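Local coordinates for sister chromatid cohesion protein (Chaetomium thermophilum, PDB 5T8V) that probably loads cohesin onto chromatin, the chain here being the C-terminal helical-repeat part of the Scc2/Nipped-B cohesin loader, at residues H1272-F1285 / M1372-L1384. Residues are numbered along the deposited sequence; the frame is centred on the assembly and turned at random.
Sequences HVQYSRFIIENLAF and MILLAIWEVRTYL
The rings of Tyr1383 and Phe1285 meet obliquely, planes at 69°, with Tyr1383 OH at the edge of the Phe1285 ring, 3.7 Å from CE1. Ala1284 CB lies over one face of Phe1285, and Phe1226 stacks on the same ring. At the edge of Tyr1383, in its plane, sits Ala1284 O, 3.4 Å from CE2; CG anti to the backbone N (chi1 171°) carries the tyrosine ring over to Ala1284 and Phe1285. Replacing Tyr1383 by alanine is likely to leave the edge of Phe1285 without its neighbour and to open a gap beside the Ala1284 carbonyl.

At the other end, Ser1276 OG lies over the centre of one His1272 face, while Ile1373 CD1 approaches that ring obliquely and packs 3.8 Å from Val1273 CG2. The imidazole's NE2 is hydrogen-bonded to Ile1256 O, and its CD2 meets the Ile1373 methyl. Midway, Ile1280 reaches CD1 to the small Ala1376 CB and to Val1380 CG2 (3.7 Å). Branched Val1380 suits its place by dividing its methyls: CG2 meets Ile1280 while CG1 rests 3.6 Å from Ala1284 N.

No hydrogen bond crosses between 1272-1285 and 1372-1384, whose helical axes approach to 9.5 Å at 7°; the contact rests on apolar packing, consistent with a buried joint between helices of the C-terminal part.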
# COMPACT_ATOMS: atom_id res chain seq x y z
N HIS A 1272 29.78 -27.77 -31.98
CA HIS A 1272 28.36 -28.10 -31.96
C HIS A 1272 27.84 -28.36 -30.56
O HIS A 1272 26.63 -28.26 -30.34
CB HIS A 1272 28.10 -29.32 -32.85
CG HIS A 1272 26.66 -29.69 -32.96
ND1 HIS A 1272 25.69 -28.78 -33.34
CD2 HIS A 1272 26.01 -30.86 -32.74
CE1 HIS A 1272 24.51 -29.38 -33.35
NE2 HIS A 1272 24.68 -30.64 -32.99
N VAL A 1273 28.71 -28.69 -29.60
CA VAL A 1273 28.27 -28.86 -28.22
C VAL A 1273 28.10 -27.50 -27.55
O VAL A 1273 27.15 -27.28 -26.79
CB VAL A 1273 29.26 -29.75 -27.45
CG1 VAL A 1273 28.92 -29.78 -25.96
CG2 VAL A 1273 29.24 -31.16 -28.02
N GLN A 1274 29.02 -26.56 -27.81
CA GLN A 1274 28.85 -25.20 -27.31
C GLN A 1274 27.59 -24.57 -27.89
O GLN A 1274 26.82 -23.93 -27.17
CB GLN A 1274 30.09 -24.37 -27.66
CG GLN A 1274 30.11 -22.98 -27.04
CD GLN A 1274 30.23 -23.01 -25.53
OE1 GLN A 1274 31.24 -23.43 -24.98
NE2 GLN A 1274 29.18 -22.56 -24.85
N TYR A 1275 27.37 -24.74 -29.20
CA TYR A 1275 26.18 -24.21 -29.84
C TYR A 1275 24.92 -24.87 -29.29
O TYR A 1275 23.95 -24.20 -28.91
CB TYR A 1275 26.30 -24.40 -31.35
CG TYR A 1275 25.14 -23.90 -32.17
CD1 TYR A 1275 24.62 -22.62 -31.98
CD2 TYR A 1275 24.57 -24.68 -33.17
CE1 TYR A 1275 23.56 -22.16 -32.74
CE2 TYR A 1275 23.52 -24.23 -33.93
CZ TYR A 1275 23.01 -22.96 -33.71
OH TYR A 1275 21.96 -22.51 -34.47
N SER A 1276 24.91 -26.21 -29.24
CA SER A 1276 23.77 -26.94 -28.71
C SER A 1276 23.42 -26.46 -27.31
O SER A 1276 22.26 -26.15 -27.01
CB SER A 1276 24.07 -28.44 -28.70
OG SER A 1276 24.27 -28.92 -30.02
N ARG A 1277 24.42 -26.38 -26.43
CA ARG A 1277 24.20 -25.83 -25.09
C ARG A 1277 23.58 -24.44 -25.18
O ARG A 1277 22.61 -24.13 -24.48
CB ARG A 1277 25.51 -25.78 -24.32
CG ARG A 1277 25.37 -25.21 -22.92
CD ARG A 1277 26.71 -25.11 -22.22
NE ARG A 1277 26.55 -24.90 -20.78
CZ ARG A 1277 27.55 -24.90 -19.90
NH1 ARG A 1277 28.80 -25.09 -20.31
NH2 ARG A 1277 27.29 -24.70 -18.62
N PHE A 1278 24.13 -23.59 -26.05
CA PHE A 1278 23.62 -22.23 -26.17
C PHE A 1278 22.13 -22.22 -26.47
O PHE A 1278 21.39 -21.41 -25.90
CB PHE A 1278 24.38 -21.47 -27.26
CG PHE A 1278 23.74 -20.17 -27.64
CD1 PHE A 1278 23.87 -19.06 -26.83
CD2 PHE A 1278 22.99 -20.05 -28.80
CE1 PHE A 1278 23.28 -17.85 -27.17
CE2 PHE A 1278 22.40 -18.86 -29.15
CZ PHE A 1278 22.54 -17.76 -28.33
N ILE A 1279 21.66 -23.12 -27.34
CA ILE A 1279 20.26 -23.06 -27.78
C ILE A 1279 19.35 -23.99 -26.99
O ILE A 1279 18.13 -23.98 -27.23
CB ILE A 1279 20.12 -23.33 -29.29
CG1 ILE A 1279 20.59 -24.73 -29.67
CG2 ILE A 1279 20.89 -22.27 -30.08
CD1 ILE A 1279 20.34 -25.07 -31.13
N ILE A 1280 19.88 -24.79 -26.07
CA ILE A 1280 19.00 -25.49 -25.12
C ILE A 1280 18.80 -24.67 -23.86
O ILE A 1280 17.70 -24.64 -23.30
CB ILE A 1280 19.54 -26.90 -24.79
CG1 ILE A 1280 20.88 -26.83 -24.04
CG2 ILE A 1280 19.68 -27.74 -26.05
CD1 ILE A 1280 20.74 -27.01 -22.55
N GLU A 1281 19.85 -23.97 -23.41
CA GLU A 1281 19.68 -23.05 -22.29
C GLU A 1281 18.66 -21.97 -22.61
O GLU A 1281 18.04 -21.41 -21.70
CB GLU A 1281 21.03 -22.43 -21.93
CG GLU A 1281 22.02 -23.40 -21.32
CD GLU A 1281 23.39 -22.80 -21.12
OE1 GLU A 1281 23.89 -22.12 -22.04
OE2 GLU A 1281 23.98 -22.99 -20.03
N ASN A 1282 18.45 -21.67 -23.90
CA ASN A 1282 17.36 -20.78 -24.29
C ASN A 1282 16.01 -21.48 -24.15
O ASN A 1282 15.03 -20.86 -23.74
CB ASN A 1282 17.55 -20.30 -25.73
CG ASN A 1282 18.56 -19.18 -25.84
OD1 ASN A 1282 18.29 -18.04 -25.46
ND2 ASN A 1282 19.73 -19.49 -26.38
N LEU A 1283 15.95 -22.77 -24.49
CA LEU A 1283 14.70 -23.50 -24.38
C LEU A 1283 14.24 -23.60 -22.93
O LEU A 1283 13.03 -23.56 -22.65
CB LEU A 1283 14.84 -24.90 -24.98
CG LEU A 1283 15.17 -24.97 -26.47
CD1 LEU A 1283 15.48 -26.40 -26.88
CD2 LEU A 1283 14.03 -24.40 -27.31
N ALA A 1284 15.18 -23.72 -22.00
CA ALA A 1284 14.82 -23.82 -20.59
C ALA A 1284 13.87 -22.71 -20.17
O ALA A 1284 12.86 -22.95 -19.49
CB ALA A 1284 16.08 -23.80 -19.72
N PHE A 1285 14.17 -21.47 -20.57
CA PHE A 1285 13.38 -20.31 -20.18
C PHE A 1285 13.04 -19.52 -21.44
O PHE A 1285 13.93 -19.22 -22.23
CB PHE A 1285 14.15 -19.43 -19.19
CG PHE A 1285 15.20 -20.17 -18.41
CD1 PHE A 1285 14.88 -20.80 -17.22
CD2 PHE A 1285 16.50 -20.26 -18.88
CE1 PHE A 1285 15.85 -21.49 -16.50
CE2 PHE A 1285 17.47 -20.94 -18.18
CZ PHE A 1285 17.14 -21.56 -16.98
N MET A 1372 26.51 -35.83 -23.99
CA MET A 1372 26.24 -34.58 -23.28
C MET A 1372 25.10 -33.80 -23.92
O MET A 1372 24.23 -33.27 -23.22
CB MET A 1372 27.49 -33.71 -23.24
CG MET A 1372 28.55 -34.16 -22.25
SD MET A 1372 29.88 -32.96 -22.12
CE MET A 1372 30.51 -32.97 -23.79
N ILE A 1373 25.10 -33.72 -25.25
CA ILE A 1373 24.01 -33.04 -25.95
C ILE A 1373 22.67 -33.64 -25.55
O ILE A 1373 21.76 -32.93 -25.11
CB ILE A 1373 24.23 -33.11 -27.47
CG1 ILE A 1373 25.55 -32.41 -27.85
CG2 ILE A 1373 23.06 -32.48 -28.22
CD1 ILE A 1373 25.93 -32.55 -29.31
N LEU A 1374 22.53 -34.97 -25.68
CA LEU A 1374 21.25 -35.61 -25.42
C LEU A 1374 20.86 -35.49 -23.95
O LEU A 1374 19.70 -35.21 -23.63
CB LEU A 1374 21.29 -37.07 -25.84
CG LEU A 1374 21.50 -37.33 -27.33
CD1 LEU A 1374 22.92 -37.77 -27.59
CD2 LEU A 1374 20.52 -38.37 -27.85
N LEU A 1375 21.81 -35.71 -23.03
CA LEU A 1375 21.50 -35.59 -21.61
C LEU A 1375 21.04 -34.18 -21.27
O LEU A 1375 20.14 -33.99 -20.44
CB LEU A 1375 22.71 -35.97 -20.76
CG LEU A 1375 23.03 -37.47 -20.69
CD1 LEU A 1375 24.27 -37.78 -21.49
CD2 LEU A 1375 23.21 -37.92 -19.25
N ALA A 1376 21.64 -33.17 -21.90
CA ALA A 1376 21.20 -31.79 -21.68
C ALA A 1376 19.80 -31.57 -22.23
O ALA A 1376 18.93 -30.99 -21.55
CB ALA A 1376 22.19 -30.82 -22.31
N ILE A 1377 19.55 -32.02 -23.46
CA ILE A 1377 18.22 -31.91 -24.05
C ILE A 1377 17.18 -32.49 -23.11
O ILE A 1377 16.19 -31.84 -22.76
CB ILE A 1377 18.17 -32.60 -25.43
CG1 ILE A 1377 19.08 -31.89 -26.43
CG2 ILE A 1377 16.74 -32.64 -25.97
CD1 ILE A 1377 19.30 -32.67 -27.71
N TRP A 1378 17.39 -33.74 -22.68
CA TRP A 1378 16.41 -34.39 -21.81
C TRP A 1378 16.30 -33.69 -20.47
O TRP A 1378 15.22 -33.64 -19.88
CB TRP A 1378 16.78 -35.86 -21.61
CG TRP A 1378 15.73 -36.61 -20.86
CD1 TRP A 1378 15.72 -36.88 -19.52
CD2 TRP A 1378 14.54 -37.19 -21.40
NE1 TRP A 1378 14.59 -37.59 -19.20
CE2 TRP A 1378 13.85 -37.79 -20.33
CE3 TRP A 1378 13.98 -37.25 -22.68
CZ2 TRP A 1378 12.63 -38.45 -20.51
CZ3 TRP A 1378 12.78 -37.90 -22.85
CH2 TRP A 1378 12.12 -38.50 -21.77
N GLU A 1379 17.41 -33.15 -19.96
CA GLU A 1379 17.35 -32.39 -18.71
C GLU A 1379 16.39 -31.21 -18.84
O GLU A 1379 15.46 -31.06 -18.04
CB GLU A 1379 18.75 -31.90 -18.33
CG GLU A 1379 18.82 -31.14 -17.01
CD GLU A 1379 18.44 -32.00 -15.82
OE1 GLU A 1379 18.51 -33.25 -15.94
OE2 GLU A 1379 18.07 -31.44 -14.77
N VAL A 1380 16.59 -30.38 -19.87
CA VAL A 1380 15.68 -29.26 -20.10
C VAL A 1380 14.26 -29.78 -20.32
O VAL A 1380 13.28 -29.15 -19.91
CB VAL A 1380 16.16 -28.41 -21.28
CG1 VAL A 1380 15.13 -27.33 -21.63
CG2 VAL A 1380 17.50 -27.77 -20.96
N ARG A 1381 14.13 -30.93 -20.98
CA ARG A 1381 12.82 -31.50 -21.24
C ARG A 1381 12.07 -31.77 -19.94
O ARG A 1381 10.96 -31.28 -19.74
CB ARG A 1381 12.96 -32.78 -22.07
CG ARG A 1381 11.66 -33.54 -22.30
CD ARG A 1381 11.47 -34.66 -21.28
NE ARG A 1381 10.27 -35.45 -21.53
CZ ARG A 1381 9.78 -36.35 -20.69
NH1 ARG A 1381 10.39 -36.59 -19.53
NH2 ARG A 1381 8.68 -37.02 -21.00
N THR A 1382 12.68 -32.55 -19.04
CA THR A 1382 12.06 -32.80 -17.75
C THR A 1382 11.79 -31.50 -17.01
O THR A 1382 10.73 -31.33 -16.39
CB THR A 1382 12.95 -33.72 -16.91
OG1 THR A 1382 14.21 -33.08 -16.67
CG2 THR A 1382 13.18 -35.05 -17.61
N TYR A 1383 12.74 -30.56 -17.06
CA TYR A 1383 12.55 -29.28 -16.39
C TYR A 1383 11.29 -28.58 -16.90
O TYR A 1383 10.58 -27.92 -16.12
CB TYR A 1383 13.77 -28.39 -16.59
CG TYR A 1383 13.56 -26.97 -16.11
CD1 TYR A 1383 13.53 -26.67 -14.75
CD2 TYR A 1383 13.38 -25.93 -17.01
CE1 TYR A 1383 13.33 -25.38 -14.31
CE2 TYR A 1383 13.18 -24.63 -16.58
CZ TYR A 1383 13.16 -24.36 -15.23
OH TYR A 1383 12.96 -23.07 -14.79
N LEU A 1384 11.00 -28.69 -18.20
CA LEU A 1384 9.79 -28.08 -18.74
C LEU A 1384 8.55 -28.87 -18.34
O LEU A 1384 7.53 -28.28 -17.98
CB LEU A 1384 9.89 -27.98 -20.26
CG LEU A 1384 10.98 -27.07 -20.85
CD1 LEU A 1384 10.83 -27.01 -22.37
CD2 LEU A 1384 10.95 -25.67 -20.25